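Local coordinates for UPF0255 protein frsA (Vibrio vulnificus, PDB 4I4C), which probably hydrolyses carboxylic esters, as a member of the FrsA family of the alpha/beta-hydrolase clan, at residues V195-Q206 with I222-V232; A128-G136 with A149-Y157. All coordinates share one frame; numbering follows the deposited sequence.

Interaction 1. Residues V195-Q206 with I222-V232; sequences VVIVSAGLDSLQ and IAMLTVDMPSV. With 6NA (hexanoic acid), chain D.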
loop_
_atom_site.group_PDB
_atom_site.type_symbol
_atom_site.label_atom_id
_atom_site.label_comp_id
_atom_site.label_asym_id
_atom_site.label_seq_id
_atom_site.Cartn_x
_atom_site.Cartn_y
_atom_site.Cartn_z
ATOM N N VAL A 195 3.911 -12.198 15.729
ATOM C CA VAL A 195 4.035 -10.981 14.918
ATOM C C VAL A 195 3.729 -11.249 13.458
ATOM O O VAL A 195 4.039 -12.324 12.935
ATOM C CB VAL A 195 5.461 -10.350 15.067
ATOM C CG1 VAL A 195 6.544 -11.294 14.538
ATOM C CG2 VAL A 195 5.537 -8.974 14.389
ATOM N N VAL A 196 3.097 -10.288 12.799
ATOM C CA VAL A 196 2.949 -10.372 11.361
ATOM C C VAL A 196 3.670 -9.211 10.689
ATOM O O VAL A 196 3.512 -8.063 11.090
ATOM C CB VAL A 196 1.476 -10.407 10.937
ATOM C CG1 VAL A 196 0.837 -11.703 11.376
ATOM C CG2 VAL A 196 0.728 -9.237 11.531
ATOM N N ILE A 197 4.483 -9.517 9.686
ATOM C CA ILE A 197 5.106 -8.489 8.880
ATOM C C ILE A 197 4.101 -8.167 7.787
ATOM O O ILE A 197 3.531 -9.080 7.190
ATOM C CB ILE A 197 6.413 -8.969 8.257
ATOM C CG1 ILE A 197 7.369 -9.462 9.355
ATOM C CG2 ILE A 197 7.049 -7.828 7.445
ATOM C CD1 ILE A 197 8.552 -10.247 8.847
ATOM N N VAL A 198 3.851 -6.878 7.553
ATOM C CA VAL A 198 2.780 -6.461 6.655
ATOM C C VAL A 198 3.280 -5.439 5.649
ATOM O O VAL A 198 3.909 -4.461 6.040
ATOM C CB VAL A 198 1.608 -5.851 7.444
ATOM C CG1 VAL A 198 0.473 -5.480 6.512
ATOM C CG2 VAL A 198 1.128 -6.812 8.531
ATOM N N SER A 199 3.013 -5.667 4.358
ATOM C CA SER A 199 3.296 -4.662 3.329
ATOM C C SER A 199 2.117 -4.422 2.378
ATOM O O SER A 199 1.499 -5.373 1.905
ATOM C CB SER A 199 4.539 -5.053 2.532
ATOM O OG SER A 199 5.695 -4.945 3.338
ATOM N N ALA A 200 1.804 -3.151 2.115
ATOM C CA ALA A 200 0.803 -2.797 1.104
ATOM C C ALA A 200 1.457 -2.637 -0.271
ATOM O O ALA A 200 2.612 -3.018 -0.453
ATOM C CB ALA A 200 0.048 -1.538 1.501
ATOM N N GLY A 201 0.726 -2.071 -1.230
ATOM C CA GLY A 201 1.196 -2.013 -2.603
ATOM C C GLY A 201 1.955 -0.742 -2.939
ATOM O O GLY A 201 2.222 0.067 -2.055
ATOM N N LEU A 202 2.279 -0.562 -4.220
ATOM C CA LEU A 202 3.174 0.514 -4.667
ATOM C C LEU A 202 2.662 1.957 -4.488
ATOM O O LEU A 202 3.448 2.895 -4.580
ATOM C CB LEU A 202 3.596 0.294 -6.128
ATOM C CG LEU A 202 4.450 -0.955 -6.382
ATOM C CD1 LEU A 202 4.631 -1.186 -7.877
ATOM C CD2 LEU A 202 5.812 -0.835 -5.695
ATOM N N ASP A 203 1.369 2.137 -4.232
ATOM C CA ASP A 203 0.832 3.484 -4.005
ATOM C C ASP A 203 0.290 3.699 -2.589
ATOM O O ASP A 203 -0.475 4.638 -2.336
ATOM C CB ASP A 203 -0.199 3.887 -5.076
ATOM C CG ASP A 203 -1.365 2.921 -5.173
ATOM O OD1 ASP A 203 -1.721 2.282 -4.169
ATOM O OD2 ASP A 203 -1.943 2.809 -6.273
ATOM N N SER A 204 0.691 2.822 -1.670
ATOM C CA SER A 204 0.343 3.009 -0.264
ATOM C C SER A 204 1.609 3.352 0.509
ATOM O O SER A 204 2.718 3.162 0.012
ATOM C CB SER A 204 -0.270 1.719 0.310
ATOM O OG SER A 204 -1.609 1.516 -0.132
ATOM N N LEU A 205 1.444 3.845 1.728
ATOM C CA LEU A 205 2.564 4.016 2.641
ATOM C C LEU A 205 2.354 3.026 3.782
ATOM O O LEU A 205 1.218 2.625 4.062
ATOM C CB LEU A 205 2.609 5.454 3.194
ATOM C CG LEU A 205 2.597 6.673 2.265
ATOM C CD1 LEU A 205 2.526 7.941 3.109
ATOM C CD2 LEU A 205 3.802 6.735 1.328
ATOM N N GLN A 206 3.434 2.646 4.460
ATOM C CA GLN A 206 3.347 1.636 5.515
ATOM C C GLN A 206 2.501 2.088 6.707
ATOM O O GLN A 206 2.044 1.275 7.525
ATOM C CB GLN A 206 4.748 1.225 5.967
ATOM C CG GLN A 206 5.565 2.324 6.614
ATOM C CD GLN A 206 6.828 1.758 7.216
ATOM O OE1 GLN A 206 6.800 1.221 8.312
ATOM N NE2 GLN A 206 7.936 1.845 6.489
ATOM N N ILE A 222 -1.449 -10.032 18.595
ATOM C CA ILE A 222 -0.531 -10.170 17.477
ATOM C C ILE A 222 0.081 -8.816 17.106
ATOM O O ILE A 222 -0.623 -7.883 16.696
ATOM C CB ILE A 222 -1.232 -10.768 16.237
ATOM C CG1 ILE A 222 -1.769 -12.164 16.545
ATOM C CG2 ILE A 222 -0.263 -10.815 15.033
ATOM C CD1 ILE A 222 -2.454 -12.799 15.380
ATOM N N ALA A 223 1.394 -8.714 17.254
ATOM C CA ALA A 223 2.110 -7.510 16.874
ATOM C C ALA A 223 2.100 -7.312 15.363
ATOM O O ALA A 223 2.133 -8.272 14.595
ATOM C CB ALA A 223 3.539 -7.546 17.395
ATOM N N MET A 224 2.062 -6.054 14.936
ATOM C CA MET A 224 2.129 -5.759 13.518
ATOM C C MET A 224 3.411 -5.017 13.214
ATOM O O MET A 224 3.744 -4.051 13.882
ATOM C CB MET A 224 0.919 -4.943 13.063
ATOM C CG MET A 224 1.027 -4.476 11.622
ATOM S SD MET A 224 -0.446 -3.662 10.991
ATOM C CE MET A 224 -0.215 -1.993 11.579
ATOM N N LEU A 225 4.130 -5.470 12.199
ATOM C CA LEU A 225 5.385 -4.844 11.827
ATOM C C LEU A 225 5.271 -4.405 10.382
ATOM O O LEU A 225 5.335 -5.231 9.481
ATOM C CB LEU A 225 6.535 -5.831 11.996
ATOM C CG LEU A 225 7.938 -5.325 11.685
ATOM C CD1 LEU A 225 8.266 -4.143 12.583
ATOM C CD2 LEU A 225 8.949 -6.441 11.883
ATOM N N THR A 226 5.063 -3.109 10.156
ATOM C CA THR A 226 4.880 -2.610 8.794
ATOM C C THR A 226 6.207 -2.345 8.088
ATOM O O THR A 226 7.192 -1.940 8.708
ATOM C CB THR A 226 4.000 -1.353 8.759
ATOM O OG1 THR A 226 4.593 -0.330 9.566
ATOM C CG2 THR A 226 2.611 -1.670 9.306
ATOM N N VAL A 227 6.225 -2.598 6.783
ATOM C CA VAL A 227 7.405 -2.391 5.968
ATOM C C VAL A 227 6.964 -1.862 4.605
ATOM O O VAL A 227 5.936 -2.298 4.074
ATOM C CB VAL A 227 8.186 -3.719 5.745
ATOM C CG1 VAL A 227 9.479 -3.448 4.997
ATOM C CG2 VAL A 227 8.483 -4.425 7.068
ATOM N N ASP A 228 7.729 -0.914 4.062
ATOM C CA ASP A 228 7.570 -0.447 2.687
ATOM C C ASP A 228 8.382 -1.292 1.691
ATOM O O ASP A 228 9.584 -1.511 1.881
ATOM C CB ASP A 228 8.028 1.012 2.576
ATOM C CG ASP A 228 7.042 2.000 3.204
ATOM O OD1 ASP A 228 5.842 1.951 2.859
ATOM O OD2 ASP A 228 7.478 2.828 4.040
ATOM N N MET A 229 7.725 -1.746 0.626
ATOM C CA MET A 229 8.389 -2.415 -0.499
ATOM C C MET A 229 9.515 -1.532 -1.032
ATOM O O MET A 229 9.454 -0.309 -0.890
ATOM C CB MET A 229 7.388 -2.645 -1.638
ATOM C CG MET A 229 6.299 -3.648 -1.347
ATOM S SD MET A 229 6.967 -5.314 -1.484
ATOM C CE MET A 229 7.064 -5.474 -3.268
ATOM N N PRO A 230 10.542 -2.135 -1.654
ATOM C CA PRO A 230 11.603 -1.319 -2.270
ATOM C C PRO A 230 11.039 -0.282 -3.253
ATOM O O PRO A 230 10.160 -0.648 -4.033
ATOM C CB PRO A 230 12.454 -2.355 -3.012
ATOM C CG PRO A 230 12.238 -3.624 -2.260
ATOM C CD PRO A 230 10.830 -3.578 -1.731
ATOM N N SER A 231 11.529 0.963 -3.174
ATOM C CA SER A 231 11.145 2.126 -4.019
ATOM C C SER A 231 9.976 2.913 -3.439
ATOM O O SER A 231 9.652 4.012 -3.911
ATOM C CB SER A 231 10.834 1.737 -5.468
ATOM O OG SER A 231 9.580 1.077 -5.550
ATOM N N VAL A 232 9.350 2.340 -2.412
ATOM C CA VAL A 232 8.173 2.925 -1.772
ATOM C C VAL A 232 8.507 3.514 -0.404
ATOM O O VAL A 232 9.175 2.865 0.407
ATOM C CB VAL A 232 7.075 1.850 -1.564
ATOM C CG1 VAL A 232 5.908 2.412 -0.753
ATOM C CG2 VAL A 232 6.592 1.299 -2.894
HETATM C CA 6NA D . 0.099 -3.095 -7.845
HETATM C C 6NA D . 0.165 -2.374 -6.546
HETATM O O 6NA D . 0.882 -2.728 -5.651
HETATM C CB 6NA D . 0.617 -2.340 -8.993
HETATM C CG 6NA D . 0.709 -3.005 -10.271
HETATM C CD 6NA D . -0.521 -3.404 -10.936
HETATM C C6 6NA D . -1.142 -2.384 -11.749
HETATM O OXT 6NA D . -0.517 -1.414 -6.357
HETATM O O HOH W 1 3.518 -1.252 3.345
HETATM O O HOH W 2 4.964 -1.198 0.131
HETATM O O HOH W 3 3.928 1.015 1.637
#

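Interaction 2. Residues A128-G136 with A149-Y157; sequences ASLCYSIAG and AQVLANSAY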
loop_
_atom_site.group_PDB
_atom_site.type_symbol
_atom_site.label_atom_id
_atom_site.label_comp_id
_atom_site.label_asym_id
_atom_site.label_seq_id
_atom_site.Cartn_x
_atom_site.Cartn_y
_atom_site.Cartn_z
ATOM N N ALA A 128 -5.493 11.878 10.923
ATOM C CA ALA A 128 -4.790 12.968 10.250
ATOM C C ALA A 128 -3.711 12.417 9.325
ATOM O O ALA A 128 -3.565 12.866 8.178
ATOM C CB ALA A 128 -4.174 13.898 11.269
ATOM N N SER A 129 -2.964 11.438 9.847
ATOM C CA SER A 129 -1.916 10.747 9.114
ATOM C C SER A 129 -2.454 10.188 7.822
ATOM O O SER A 129 -1.826 10.313 6.774
ATOM C CB SER A 129 -1.364 9.580 9.932
ATOM O OG SER A 129 -0.230 9.041 9.278
ATOM N N LEU A 130 -3.627 9.573 7.910
ATOM C CA LEU A 130 -4.248 8.948 6.748
ATOM C C LEU A 130 -4.650 9.998 5.723
ATOM O O LEU A 130 -4.474 9.796 4.510
ATOM C CB LEU A 130 -5.476 8.157 7.175
ATOM C CG LEU A 130 -6.113 7.351 6.053
ATOM C CD1 LEU A 130 -5.089 6.406 5.454
ATOM C CD2 LEU A 130 -7.297 6.596 6.613
ATOM N N CYS A 131 -5.190 11.119 6.204
ATOM C CA CYS A 131 -5.587 12.191 5.291
ATOM C C CYS A 131 -4.383 12.743 4.543
ATOM O O CYS A 131 -4.467 12.999 3.351
ATOM C CB CYS A 131 -6.330 13.306 6.017
ATOM S SG CYS A 131 -7.922 12.775 6.623
ATOM N N TYR A 132 -3.271 12.913 5.257
ATOM C CA TYR A 132 -2.026 13.369 4.662
ATOM C C TYR A 132 -1.462 12.380 3.632
ATOM O O TYR A 132 -0.911 12.794 2.609
ATOM C CB TYR A 132 -0.968 13.606 5.748
ATOM C CG TYR A 132 -1.259 14.753 6.676
ATOM C CD1 TYR A 132 -1.817 15.940 6.196
ATOM C CD2 TYR A 132 -0.997 14.652 8.033
ATOM C CE1 TYR A 132 -2.095 16.990 7.040
ATOM C CE2 TYR A 132 -1.280 15.707 8.894
ATOM C CZ TYR A 132 -1.824 16.874 8.386
ATOM O OH TYR A 132 -2.104 17.938 9.222
ATOM N N SER A 133 -1.555 11.086 3.934
ATOM C CA SER A 133 -1.142 10.031 3.005
ATOM C C SER A 133 -1.960 10.087 1.716
ATOM O O SER A 133 -1.412 10.075 0.610
ATOM C CB SER A 133 -1.255 8.645 3.657
ATOM O OG SER A 133 -0.969 7.620 2.716
ATOM N N ILE A 134 -3.275 10.150 1.858
ATOM C CA ILE A 134 -4.153 10.331 0.698
ATOM C C ILE A 134 -3.839 11.621 -0.085
ATOM O O ILE A 134 -3.856 11.634 -1.322
ATOM C CB ILE A 134 -5.628 10.323 1.138
ATOM C CG1 ILE A 134 -5.991 8.928 1.668
ATOM C CG2 ILE A 134 -6.526 10.748 -0.005
ATOM C CD1 ILE A 134 -7.232 8.878 2.531
ATOM N N ALA A 135 -3.551 12.706 0.637
ATOM C CA ALA A 135 -3.114 13.956 -0.000
ATOM C C ALA A 135 -1.938 13.729 -0.959
ATOM O O ALA A 135 -1.860 14.342 -2.024
ATOM C CB ALA A 135 -2.749 15.008 1.058
ATOM N N GLY A 136 -1.021 12.841 -0.579
ATOM C CA GLY A 136 0.148 12.592 -1.400
ATOM C C GLY A 136 -0.062 11.499 -2.443
ATOM O O GLY A 136 0.702 11.375 -3.409
ATOM N N ALA A 149 3.311 16.205 1.925
ATOM C CA ALA A 149 2.205 15.433 2.497
ATOM C C ALA A 149 2.699 14.178 3.234
ATOM O O ALA A 149 2.204 13.837 4.306
ATOM C CB ALA A 149 1.242 15.023 1.406
ATOM N N GLN A 150 3.664 13.499 2.627
ATOM C CA GLN A 150 4.256 12.279 3.175
ATOM C C GLN A 150 5.060 12.583 4.450
ATOM O O GLN A 150 5.176 11.748 5.349
ATOM C CB GLN A 150 5.146 11.633 2.111
ATOM C CG GLN A 150 5.550 10.198 2.397
ATOM C CD GLN A 150 6.367 9.574 1.268
ATOM O OE1 GLN A 150 7.340 8.869 1.517
ATOM N NE2 GLN A 150 5.965 9.823 0.026
ATOM N N VAL A 151 5.604 13.794 4.534
ATOM C CA VAL A 151 6.305 14.210 5.745
ATOM C C VAL A 151 5.290 14.364 6.876
ATOM O O VAL A 151 5.519 13.922 7.997
ATOM C CB VAL A 151 7.093 15.537 5.536
ATOM C CG1 VAL A 151 7.482 16.157 6.874
ATOM C CG2 VAL A 151 8.324 15.300 4.662
ATOM N N LEU A 152 4.152 14.967 6.561
ATOM C CA LEU A 152 3.110 15.220 7.553
ATOM C C LEU A 152 2.458 13.923 7.979
ATOM O O LEU A 152 2.102 13.743 9.153
ATOM C CB LEU A 152 2.048 16.176 6.986
ATOM C CG LEU A 152 2.511 17.630 6.833
ATOM C CD1 LEU A 152 1.432 18.461 6.154
ATOM C CD2 LEU A 152 2.877 18.223 8.181
ATOM N N ALA A 153 2.287 13.029 7.008
ATOM C CA ALA A 153 1.734 11.721 7.274
ATOM C C ALA A 153 2.601 11.049 8.321
ATOM O O ALA A 153 2.094 10.562 9.323
ATOM C CB ALA A 153 1.691 10.882 5.995
ATOM N N ASN A 154 3.914 11.043 8.086
ATOM C CA ASN A 154 4.857 10.407 9.012
ATOM C C ASN A 154 4.926 11.084 10.384
ATOM O O ASN A 154 4.920 10.408 11.407
ATOM C CB ASN A 154 6.256 10.299 8.388
ATOM C CG ASN A 154 6.358 9.173 7.360
ATOM O OD1 ASN A 154 5.902 8.057 7.603
ATOM N ND2 ASN A 154 6.972 9.463 6.210
ATOM N N SER A 155 4.986 12.413 10.429
ATOM C CA SER A 155 5.032 13.067 11.738
ATOM C C SER A 155 3.709 12.852 12.506
ATOM O O SER A 155 3.708 12.645 13.710
ATOM C CB SER A 155 5.421 14.558 11.634
ATOM O OG SER A 155 4.469 15.308 10.910
ATOM N N ALA A 156 2.585 12.833 11.803
ATOM C CA ALA A 156 1.326 12.608 12.479
ATOM C C ALA A 156 1.211 11.187 13.047
ATOM O O ALA A 156 0.636 10.986 14.120
ATOM C CB ALA A 156 0.139 12.954 11.564
ATOM N N TYR A 157 1.747 10.204 12.327
ATOM C CA TYR A 157 1.704 8.818 12.790
ATOM C C TYR A 157 2.470 8.630 14.097
ATOM O O TYR A 157 2.003 7.944 15.008
ATOM C CB TYR A 157 2.291 7.880 11.728
ATOM C CG TYR A 157 1.800 6.444 11.818
ATOM C CD1 TYR A 157 0.590 6.066 11.238
ATOM C CD2 TYR A 157 2.551 5.469 12.466
ATOM C CE1 TYR A 157 0.142 4.765 11.302
ATOM C CE2 TYR A 157 2.104 4.148 12.538
ATOM C CZ TYR A 157 0.901 3.810 11.955
ATOM O OH TYR A 157 0.440 2.519 12.012
#

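Interaction 1. Residues V195-Q206 with I222-V232
Val195 to Val198 pair with Ala223 to Thr226 as neighbouring parallel strands, their short axes 4.7 Å apart at closest and inclined by 31°. They are the two strands of a beta-alpha-beta unit, with helix 210-217 as the crossover, inside the mixed sheet of an alpha/beta-hydrolase fold. The ladder starts with Val196 N on Ala223 O and Leu225 N on Val196 O. It goes on through Val198 N to Leu225 O and ends with Val227 N on Val198 O at 3.1 Å. Side chains pack on both faces. On one, Val195 CG2 touches Ala223 CB and Leu225 CB, and Ile197 CG2 meets Val227 CG2 at 3.7 Å. On the other, Val198 CG2 lies against Met224 CG, and helix 210-217 covers Val196, Val198 and Met224.

Beyond the ladder the chains spread, and water fills in. One water takes the N-H of Ala200 and donates to Val227 O. A second links Ala200 O to Met229 N. Ser199 OG is hydrogen-bonded to His248 and lies 2.8 Å from Val227 O. The loop 200-206 then turns back beside 226-232. Leu202 CD2 packs on Val232 CG2 at 3.6 Å. The backbone N of Leu202 gives a hydrogen bond of 2.9 Å to atom O of the bound hexanoic acid, which Phe273 N also binds.

Gln206 closes the contact. Its CG sits between the backbone N and the carbonyl carbon (chi1 64°), and the extended chain carries the amide to Thr226 and Asp228. OE1 accepts from Thr226 OG1 and is also hydrogen-bonded to His183. NE2 donates to Asp228 OD2 at 2.7 Å, with OD2 in the amide plane but NE2 above the carboxylate plane.

Interaction 2. Residues A128-G136 with A149-Y157
Tyr132 of helix 121-136 is a knob set among Ala149, Leu152, Ala153 and Ala156 of helix 144-163. These successive helices run nearly antiparallel, at 164°, beside the loop 200-206 of the sheet domain. Their short axes come within 7.7 Å. The apolar contacts centre on the ring. Tyr132 CG lies opposite its own carbonyl carbon (chi1 -67°), which turns the ring against Leu152. Leu152 CB lies over one face as a CH-pi contact, 3.6 Å from the ring centroid, and Ala156 CB sits at the ring edge. Tyr132 CB packs on Ala153 CB at 3.8 Å. Small residues let the backbones come close: the CA atoms of Ser129 and Ala153 are 4.2 Å apart. Ala149 CB lies 3.3 Å from Tyr132 O and packs on Ala135 CB at 4.0 Å.

The polar part is one hydrogen bond. Ser129 OG donates to Ala153 O at 2.8 Å, tilted 35° from the carbonyl plane. The helical N-H of Tyr157 reaches that oxygen from the opposite face.

Tyr132 OH is hydrogen-bonded to Gln110 of helix 98-114, and Tyr157 OH to His185. Close helix packing here rests on alanine methyls and one tyrosine face against Leu152, with a buried serine hydroxyl satisfied by a backbone carbonyl.

Overall arrangement
Both contacts are buried, but they join different parts of the chain. Interaction 1 lies near the chain centre. Its strands are inside the sheet, its loops beyond the strand ends, and the loop after strand 193-199 binds the hexanoic acid through Leu202 N. Interaction 2 pairs two helices about 14 Å from that centre. The two meet at Leu205, whose CD1 lies 3.5 Å from Ser133 OG. Asp208 is hydrogen-bonded to both Ser133 OG and Leu205 N, a second tie. Interaction 1 is held by backbone ladder bonds, waters and an amide-carboxylate pair. Interaction 2 depends mainly on methyl and ring packing. His185 of strand 178-186 is a shared neighbour, hydrogen-bonded to Met224 O and to Tyr157 OH.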